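Local coordinates for protein endo-1,4-beta-xylanase (Bacteroides thetaiotaomicron VPI-5482, PDB 3KST) that probably hydrolyses glycosidic bonds in xylan or related plant polysaccharides, as a calcium-binding member of glycoside hydrolase family 43, at residues 22-27 with 278-283; 247-252 with 264-269. All coordinates share one frame; numbering follows the deposited sequence.

How the interactions relate
Interactions 1 and 2 are both largely buried and meet where strands 262-268 and 279-287 run as neighbours in one sheet. Interaction 1 packs the loop before strand 27-32 on strand 279-287, relying on turn carbonyls, a serine hydroxyl and a long, water-bridged arginine-aspartate pair. Interaction 2 is an antiparallel hairpin, rich in glycine and histidine, that reaches the calcium ion. Backbone bonds probably join the two through Y281 with F266 and K283 with Y264, and the side chains of D26 and H251 also pack together, bringing the predicted proton acceptor beside a metal ligand.

Interaction 1 (22-27 with 278-283); sequences LPIADP and RTSYIK
The methyl group of A25 sits over the centre of the R278 guanidinium, on one face, its CB 3.3 Å above that plane. This belongs to the five-bladed beta-propeller fold of family 43, in which the loop carrying D26, the predicted proton acceptor, lies on strand 279-287. The D26 carboxylate and the guanidinium are turned 80° from each other, and the salt bridge from R278 NH1 to D26 OD1 is long at 3.8 Å. Two waters in the guanidinium plane complete the link: one joins OD1 to NH1, weakly on the arginine side, and the other joins OD2 to NH1. OD2 also bonds T41, while Y210 makes a cation-pi contact with R278. An alanine in place of R278 would probably leave OD1 without this charged mate, the two waters without their arginine bond and the A25 methyl beside a gap. Earlier in the loop, P23 centres an inverse gamma turn, in which L22 O accepts from I24 N while also taking S280 N of the strand at 2.9 Å. With its OG anti to the carbonyl carbon (chi1 -71°), S280 gives a second bond, OG to I24 O at 2.8 Å, the donor standing 52° out of the carbonyl plane. The P27 ring packs against that same hydroxyl, its CG 3.2 Å from S280 OG.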
ATOM      1  N   LEU A  22       6.136   2.151  14.717  1.00 13.40           N
ATOM      2  CA  LEU A  22       5.512   3.074  13.749  1.00 12.91           C
ATOM      3  C   LEU A  22       4.052   2.574  13.717  1.00 12.27           C
ATOM      4  O   LEU A  22       3.745   1.571  13.049  1.00 12.68           O
ATOM      5  CB  LEU A  22       6.218   3.029  12.399  1.00 13.63           C
ATOM      6  CG  LEU A  22       5.557   3.932  11.359  1.00 13.60           C
ATOM      7  CD1 LEU A  22       5.382   5.366  11.888  1.00 13.46           C
ATOM      8  CD2 LEU A  22       6.329   3.915  10.062  1.00 14.69           C
ATOM      9  N   PRO A  23       3.145   3.273  14.432  1.00 11.52           N
ATOM     10  CA  PRO A  23       1.844   2.715  14.722  1.00 10.69           C
ATOM     11  C   PRO A  23       0.791   2.797  13.615  1.00  9.44           C
ATOM     12  O   PRO A  23      -0.298   3.353  13.828  1.00  8.98           O
ATOM     13  CB  PRO A  23       1.449   3.492  15.981  1.00 10.70           C
ATOM     14  CG  PRO A  23       1.972   4.835  15.726  1.00 11.29           C
ATOM     15  CD  PRO A  23       3.273   4.637  15.021  1.00 11.47           C
ATOM     16  N   ILE A  24       1.094   2.208  12.466  1.00  8.73           N
ATOM     17  CA  ILE A  24       0.142   2.147  11.320  1.00  8.92           C
ATOM     18  C   ILE A  24       0.107   0.739  10.720  1.00  9.39           C
ATOM     19  O   ILE A  24       1.063  -0.046  10.867  1.00  8.42           O
ATOM     20  CB  ILE A  24       0.499   3.144  10.175  1.00  9.55           C
ATOM     21  CG1 ILE A  24       1.931   2.893   9.623  1.00  9.66           C
ATOM     22  CG2 ILE A  24       0.374   4.600  10.663  1.00  8.79           C
ATOM     23  CD1 ILE A  24       2.398   3.843   8.521  1.00 10.39           C
ATOM     24  N   ALA A  25      -1.010   0.448  10.050  1.00  8.98           N
ATOM     25  CA  ALA A  25      -1.177  -0.754   9.239  1.00  8.80           C
ATOM     26  C   ALA A  25      -1.181  -0.294   7.766  1.00  9.55           C
ATOM     27  O   ALA A  25      -1.210   0.906   7.462  1.00  9.56           O
ATOM     28  CB  ALA A  25      -2.476  -1.478   9.590  1.00 10.09           C
ATOM     29  N   ASP A  26      -1.149  -1.267   6.870  1.00  8.68           N
ATOM     30  CA  ASP A  26      -1.224  -1.055   5.414  1.00  8.20           C
ATOM     31  C   ASP A  26      -0.299   0.078   4.924  1.00  8.28           C
ATOM     32  O   ASP A  26      -0.750   0.972   4.162  1.00  8.44           O
ATOM     33  CB  ASP A  26      -2.694  -0.735   5.083  1.00  8.06           C
ATOM     34  CG  ASP A  26      -3.689  -1.759   5.659  1.00  8.46           C
ATOM     35  OD1 ASP A  26      -3.380  -2.990   5.722  1.00  5.28           O
ATOM     36  OD2 ASP A  26      -4.816  -1.344   6.017  1.00  8.86           O
ATOM     37  N   PRO A  27       0.969   0.100   5.414  1.00  7.35           N
ATOM     38  CA  PRO A  27       1.849   1.215   5.133  1.00  7.67           C
ATOM     39  C   PRO A  27       2.258   1.479   3.685  1.00  7.78           C
ATOM     40  O   PRO A  27       2.344   0.560   2.848  1.00  7.18           O
ATOM     41  CB  PRO A  27       3.095   0.886   6.001  1.00  7.13           C
ATOM     42  CG  PRO A  27       3.145  -0.586   5.929  1.00  6.76           C
ATOM     43  CD  PRO A  27       1.705  -0.914   6.199  1.00  6.79           C
ATOM     44  N   ARG A 278      -1.785  -3.158  14.950  1.00 10.62           N
ATOM     45  CA  ARG A 278      -0.716  -3.465  13.995  1.00 10.50           C
ATOM     46  C   ARG A 278       0.246  -2.258  13.891  1.00  9.97           C
ATOM     47  O   ARG A 278      -0.166  -1.090  14.048  1.00 10.91           O
ATOM     48  CB  ARG A 278      -1.282  -3.839  12.630  1.00 10.84           C
ATOM     49  CG  ARG A 278      -2.057  -5.165  12.639  1.00 11.92           C
ATOM     50  CD  ARG A 278      -2.838  -5.369  11.356  1.00 13.72           C
ATOM     51  NE  ARG A 278      -3.906  -4.358  11.279  1.00 14.73           N
ATOM     52  CZ  ARG A 278      -4.586  -4.013  10.177  1.00 19.45           C
ATOM     53  NH1 ARG A 278      -4.341  -4.581   8.992  1.00 19.73           N
ATOM     54  NH2 ARG A 278      -5.525  -3.069  10.276  1.00 18.33           N
ATOM     55  N   THR A 279       1.519  -2.562  13.657  1.00  9.35           N
ATOM     56  CA  THR A 279       2.591  -1.572  13.507  1.00  9.30           C
ATOM     57  C   THR A 279       3.451  -1.965  12.323  1.00  9.41           C
ATOM     58  O   THR A 279       3.382  -3.104  11.856  1.00 10.57           O
ATOM     59  CB  THR A 279       3.420  -1.410  14.799  1.00  9.32           C
ATOM     60  OG1 THR A 279       4.375  -2.477  14.912  1.00  8.34           O
ATOM     61  CG2 THR A 279       2.506  -1.368  16.054  1.00 10.51           C
ATOM     62  N   SER A 280       4.262  -1.024  11.829  1.00  9.15           N
ATOM     63  CA  SER A 280       5.010  -1.220  10.598  1.00  9.18           C
ATOM     64  C   SER A 280       6.511  -1.341  10.764  1.00  9.19           C
ATOM     65  O   SER A 280       7.078  -0.847  11.734  1.00  9.70           O
ATOM     66  CB  SER A 280       4.618  -0.152   9.584  1.00  9.47           C
ATOM     67  OG  SER A 280       3.295  -0.411   9.140  1.00  8.22           O
ATOM     68  N   TYR A 281       7.104  -2.035   9.799  1.00 10.40           N
ATOM     69  CA  TYR A 281       8.517  -2.466   9.770  1.00 10.06           C
ATOM     70  C   TYR A 281       9.055  -2.358   8.342  1.00 10.54           C
ATOM     71  O   TYR A 281       8.287  -2.271   7.386  1.00  9.86           O
ATOM     72  CB  TYR A 281       8.624  -3.923  10.240  1.00 10.44           C
ATOM     73  CG  TYR A 281       8.142  -4.136  11.664  1.00  9.47           C
ATOM     74  CD1 TYR A 281       9.000  -3.920  12.734  1.00  8.94           C
ATOM     75  CD2 TYR A 281       6.815  -4.507  11.942  1.00  9.28           C
ATOM     76  CE1 TYR A 281       8.567  -4.077  14.041  1.00  8.84           C
ATOM     77  CE2 TYR A 281       6.356  -4.667  13.238  1.00  7.81           C
ATOM     78  CZ  TYR A 281       7.256  -4.433  14.303  1.00  9.54           C
ATOM     79  OH  TYR A 281       6.828  -4.596  15.591  1.00 10.12           O
ATOM     80  N   ILE A 282      10.378  -2.378   8.201  1.00 10.81           N
ATOM     81  CA  ILE A 282      11.042  -2.253   6.888  1.00 11.30           C
ATOM     82  C   ILE A 282      12.119  -3.335   6.651  1.00 12.10           C
ATOM     83  O   ILE A 282      12.949  -3.585   7.517  1.00 12.01           O
ATOM     84  CB  ILE A 282      11.658  -0.875   6.724  1.00 11.57           C
ATOM     85  CG1 ILE A 282      10.586   0.236   6.733  1.00 11.98           C
ATOM     86  CG2 ILE A 282      12.482  -0.781   5.408  1.00 12.79           C
ATOM     87  CD1 ILE A 282      11.195   1.643   6.798  1.00 15.93           C
ATOM     88  N   LYS A 283      12.086  -3.956   5.466  1.00 12.58           N
ATOM     89  CA  LYS A 283      13.073  -4.955   5.029  1.00 12.16           C
ATOM     90  C   LYS A 283      13.645  -4.481   3.699  1.00 12.25           C
ATOM     91  O   LYS A 283      13.197  -3.467   3.153  1.00 11.93           O
ATOM     92  CB  LYS A 283      12.422  -6.346   4.942  1.00 12.92           C
ATOM     93  CG  LYS A 283      12.279  -7.034   6.308  1.00 11.71           C
ATOM     94  CD  LYS A 283      11.528  -8.398   6.250  1.00 15.09           C
ATOM     95  CE  LYS A 283      12.373  -9.556   5.746  1.00 17.05           C
ATOM     96  NZ  LYS A 283      13.436 -10.062   6.690  1.00 15.41           N
TER
HETATM   97  O   HOH W   1       6.511  -0.885  14.384  1.00 13.82           O
HETATM   98  O   HOH W   2      -2.350   0.643  14.352  1.00 21.57           O
HETATM   99  O   HOH W   3      -4.601  -5.364   6.130  1.00 11.84           O
HETATM  100  O   HOH W   4      -6.441  -3.058   7.263  1.00 14.34           O

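Interaction 2 (247-252 with 264-269). With CA (calcium ion), chain C.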
ATOM      1  N   VAL A 247       4.705 -11.760  13.032  1.00 10.95           N
ATOM      2  CA  VAL A 247       3.694 -12.562  12.287  1.00 10.81           C
ATOM      3  C   VAL A 247       2.600 -11.627  11.770  1.00 10.63           C
ATOM      4  O   VAL A 247       2.571 -10.448  12.139  1.00 12.34           O
ATOM      5  CB  VAL A 247       3.069 -13.688  13.136  1.00 10.59           C
ATOM      6  CG1 VAL A 247       4.178 -14.678  13.619  1.00 10.98           C
ATOM      7  CG2 VAL A 247       2.221 -13.139  14.296  1.00 12.72           C
ATOM      8  N   GLY A 248       1.696 -12.146  10.934  1.00  9.91           N
ATOM      9  CA  GLY A 248       0.674 -11.297  10.297  1.00  9.51           C
ATOM     10  C   GLY A 248       1.296 -10.221   9.398  1.00  9.30           C
ATOM     11  O   GLY A 248       0.774  -9.098   9.322  1.00  8.87           O
ATOM     12  N   THR A 249       2.401 -10.574   8.713  1.00  8.67           N
ATOM     13  CA  THR A 249       3.192  -9.676   7.889  1.00  9.22           C
ATOM     14  C   THR A 249       2.612  -9.434   6.504  1.00  9.76           C
ATOM     15  O   THR A 249       2.562 -10.341   5.679  1.00  9.78           O
ATOM     16  CB  THR A 249       4.669 -10.131   7.734  1.00  9.94           C
ATOM     17  OG1 THR A 249       4.719 -11.386   7.049  1.00 10.56           O
ATOM     18  CG2 THR A 249       5.383 -10.187   9.108  1.00  8.75           C
ATOM     19  N   GLY A 250       2.171  -8.204   6.253  1.00  9.25           N
ATOM     20  CA  GLY A 250       1.595  -7.891   4.943  1.00  9.46           C
ATOM     21  C   GLY A 250       1.166  -6.469   4.710  1.00  9.22           C
ATOM     22  O   GLY A 250       1.519  -5.567   5.494  1.00  8.26           O
ATOM     23  N   HIS A 251       0.415  -6.302   3.606  1.00  8.20           N
ATOM     24  CA  HIS A 251      -0.048  -5.022   3.044  1.00  8.76           C
ATOM     25  C   HIS A 251       1.039  -3.998   3.117  1.00  8.24           C
ATOM     26  O   HIS A 251       1.009  -3.071   3.942  1.00  8.80           O
ATOM     27  CB  HIS A 251      -1.352  -4.479   3.637  1.00  8.31           C
ATOM     28  CG  HIS A 251      -1.978  -3.411   2.792  1.00  9.70           C
ATOM     29  ND1 HIS A 251      -3.331  -3.364   2.561  1.00  7.69           N
ATOM     30  CD2 HIS A 251      -1.434  -2.425   2.036  1.00 10.96           C
ATOM     31  CE1 HIS A 251      -3.601  -2.347   1.756  1.00 13.49           C
ATOM     32  NE2 HIS A 251      -2.466  -1.774   1.403  1.00 11.49           N
ATOM     33  N   GLY A 252       1.996  -4.152   2.222  1.00  9.10           N
ATOM     34  CA  GLY A 252       3.151  -3.273   2.190  1.00  9.38           C
ATOM     35  C   GLY A 252       3.299  -2.496   0.913  1.00  9.80           C
ATOM     36  O   GLY A 252       2.396  -2.461   0.077  1.00 10.19           O
ATOM     37  N   TYR A 264      11.122  -2.475   1.456  1.00 11.38           N
ATOM     38  CA  TYR A 264       9.695  -2.850   1.442  1.00 10.52           C
ATOM     39  C   TYR A 264       9.124  -2.612   2.847  1.00 10.72           C
ATOM     40  O   TYR A 264       9.574  -3.263   3.809  1.00 11.21           O
ATOM     41  CB  TYR A 264       9.537  -4.314   0.998  1.00  9.90           C
ATOM     42  CG  TYR A 264       8.108  -4.708   0.748  1.00  9.98           C
ATOM     43  CD1 TYR A 264       7.500  -4.437  -0.476  1.00  8.69           C
ATOM     44  CD2 TYR A 264       7.321  -5.303   1.750  1.00  8.37           C
ATOM     45  CE1 TYR A 264       6.157  -4.765  -0.717  1.00  7.25           C
ATOM     46  CE2 TYR A 264       5.963  -5.649   1.501  1.00  9.17           C
ATOM     47  CZ  TYR A 264       5.392  -5.374   0.267  1.00  9.64           C
ATOM     48  OH  TYR A 264       4.066  -5.677  -0.005  1.00  9.69           O
ATOM     49  N   ILE A 265       8.187  -1.664   2.976  1.00 10.40           N
ATOM     50  CA  ILE A 265       7.562  -1.363   4.275  1.00 10.66           C
ATOM     51  C   ILE A 265       6.337  -2.263   4.392  1.00 10.94           C
ATOM     52  O   ILE A 265       5.647  -2.488   3.396  1.00 11.09           O
ATOM     53  CB  ILE A 265       7.228   0.151   4.449  1.00 11.65           C
ATOM     54  CG1 ILE A 265       6.790   0.461   5.880  1.00  9.52           C
ATOM     55  CG2 ILE A 265       6.191   0.649   3.438  1.00 10.03           C
ATOM     56  CD1 ILE A 265       6.657   1.985   6.116  1.00 11.10           C
ATOM     57  N   PHE A 266       6.058  -2.762   5.585  1.00 10.96           N
ATOM     58  CA  PHE A 266       4.919  -3.657   5.808  1.00 10.36           C
ATOM     59  C   PHE A 266       4.519  -3.627   7.276  1.00  9.71           C
ATOM     60  O   PHE A 266       5.294  -3.173   8.103  1.00  9.84           O
ATOM     61  CB  PHE A 266       5.257  -5.112   5.404  1.00 11.06           C
ATOM     62  CG  PHE A 266       6.398  -5.715   6.190  1.00 12.60           C
ATOM     63  CD1 PHE A 266       7.714  -5.490   5.799  1.00 12.99           C
ATOM     64  CD2 PHE A 266       6.159  -6.460   7.347  1.00 12.69           C
ATOM     65  CE1 PHE A 266       8.786  -6.015   6.538  1.00 14.92           C
ATOM     66  CE2 PHE A 266       7.216  -7.017   8.103  1.00 14.64           C
ATOM     67  CZ  PHE A 266       8.547  -6.791   7.687  1.00 14.17           C
ATOM     68  N   HIS A 267       3.310  -4.097   7.563  1.00  9.18           N
ATOM     69  CA  HIS A 267       2.831  -4.211   8.935  1.00  9.50           C
ATOM     70  C   HIS A 267       2.960  -5.641   9.449  1.00  9.63           C
ATOM     71  O   HIS A 267       3.209  -6.596   8.698  1.00  9.66           O
ATOM     72  CB  HIS A 267       1.401  -3.676   9.116  1.00 10.14           C
ATOM     73  CG  HIS A 267       0.334  -4.551   8.550  1.00 10.57           C
ATOM     74  ND1 HIS A 267      -0.545  -4.107   7.586  1.00 11.34           N
ATOM     75  CD2 HIS A 267      -0.010  -5.838   8.804  1.00  9.19           C
ATOM     76  CE1 HIS A 267      -1.386  -5.078   7.279  1.00 10.82           C
ATOM     77  NE2 HIS A 267      -1.073  -6.143   7.995  1.00 12.30           N
ATOM     78  N   ALA A 268       2.753  -5.784  10.747  1.00  9.50           N
ATOM     79  CA  ALA A 268       2.703  -7.080  11.402  1.00  9.27           C
ATOM     80  C   ALA A 268       1.783  -6.939  12.613  1.00  9.27           C
ATOM     81  O   ALA A 268       1.487  -5.819  13.038  1.00  8.73           O
ATOM     82  CB  ALA A 268       4.085  -7.488  11.824  1.00 10.19           C
ATOM     83  N   HIS A 269       1.308  -8.058  13.149  1.00  9.02           N
ATOM     84  CA  HIS A 269       0.533  -8.026  14.388  1.00  9.93           C
ATOM     85  C   HIS A 269       1.348  -7.392  15.523  1.00 10.04           C
ATOM     86  O   HIS A 269       2.601  -7.324  15.445  1.00  9.95           O
ATOM     87  CB  HIS A 269       0.084  -9.425  14.828  1.00  9.40           C
ATOM     88  CG  HIS A 269      -0.892 -10.073  13.904  1.00 11.58           C
ATOM     89  ND1 HIS A 269      -1.106 -11.435  13.879  1.00 13.59           N
ATOM     90  CD2 HIS A 269      -1.689  -9.549  12.939  1.00 13.97           C
ATOM     91  CE1 HIS A 269      -2.017 -11.718  12.964  1.00 12.85           C
ATOM     92  NE2 HIS A 269      -2.387 -10.591  12.375  1.00 12.98           N
TER
HETATM   93 CA    CA C 400      -1.421  -0.135  -0.353  1.00  9.11          CA
HETATM   94  O   HOH W   5       3.974  -9.918  14.953  1.00 12.18           O
HETATM   95  O   HOH W   6      -1.756  -8.366   9.515  1.00 10.86           O
HETATM   96  O   HOH W   7       2.444  -4.960  -2.082  1.00 12.12           O
HETATM   97  O   HOH W   8       0.771  -0.171   0.785  1.00 11.41           O
HETATM   98  O   HOH W   9      -0.004  -2.178  -1.100  1.00  6.95           O
HETATM   99  O   HOH W  10      -1.755   1.471   1.604  1.00 11.40           O
HETATM  100  O   HOH W  11      -3.611   0.993  -0.722  1.00  9.64           O
HETATM  101  O   HOH W  12      -2.749  -1.499  -2.065  1.00  6.98           O
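Strands 250-252 and 264-268 run antiparallel, their axes 5.1 Å apart at closest approach and 145° between their directions. G250 and H267 form a hydrogen-bonded pair: G250 N gives to H267 O, and H267 N returns a bond to G250 O, each 3.1 Å. Beyond the strand, H269 N bonds V247 O, and T249 CA and A268 CA make C-H...O contacts with H267 O and G248 O. The H267 imidazole lies with G250 O 3.2 Å above its plane, over the centre; its ND1 accepts from D26 N, while a water joins NE2 to G248 O. Two residues along each segment, G248 CA rests over the H269 face, 3.8 Å from the ring centroid in a CH-pi contact; a side chain on G248 would run into this ring, whose NE2 bonds Y210 O. T249 and F266 lie side by side, CG2 touching CE2 at 3.8 Å. The H251 CG is anti to the backbone N (chi1 -164°), and the ring leads away from the partner strand, its NE2 binding calcium at 2.6 Å in the ring plane, with E83 and five waters completing the site. One of those waters also donates to G252 O, 2.9 Å away. In this all-strand propeller the hairpin is extended by strand 279-287, where F266 touches Y281 and K283, while I265 packs on P27 and V29 of strand 27-32.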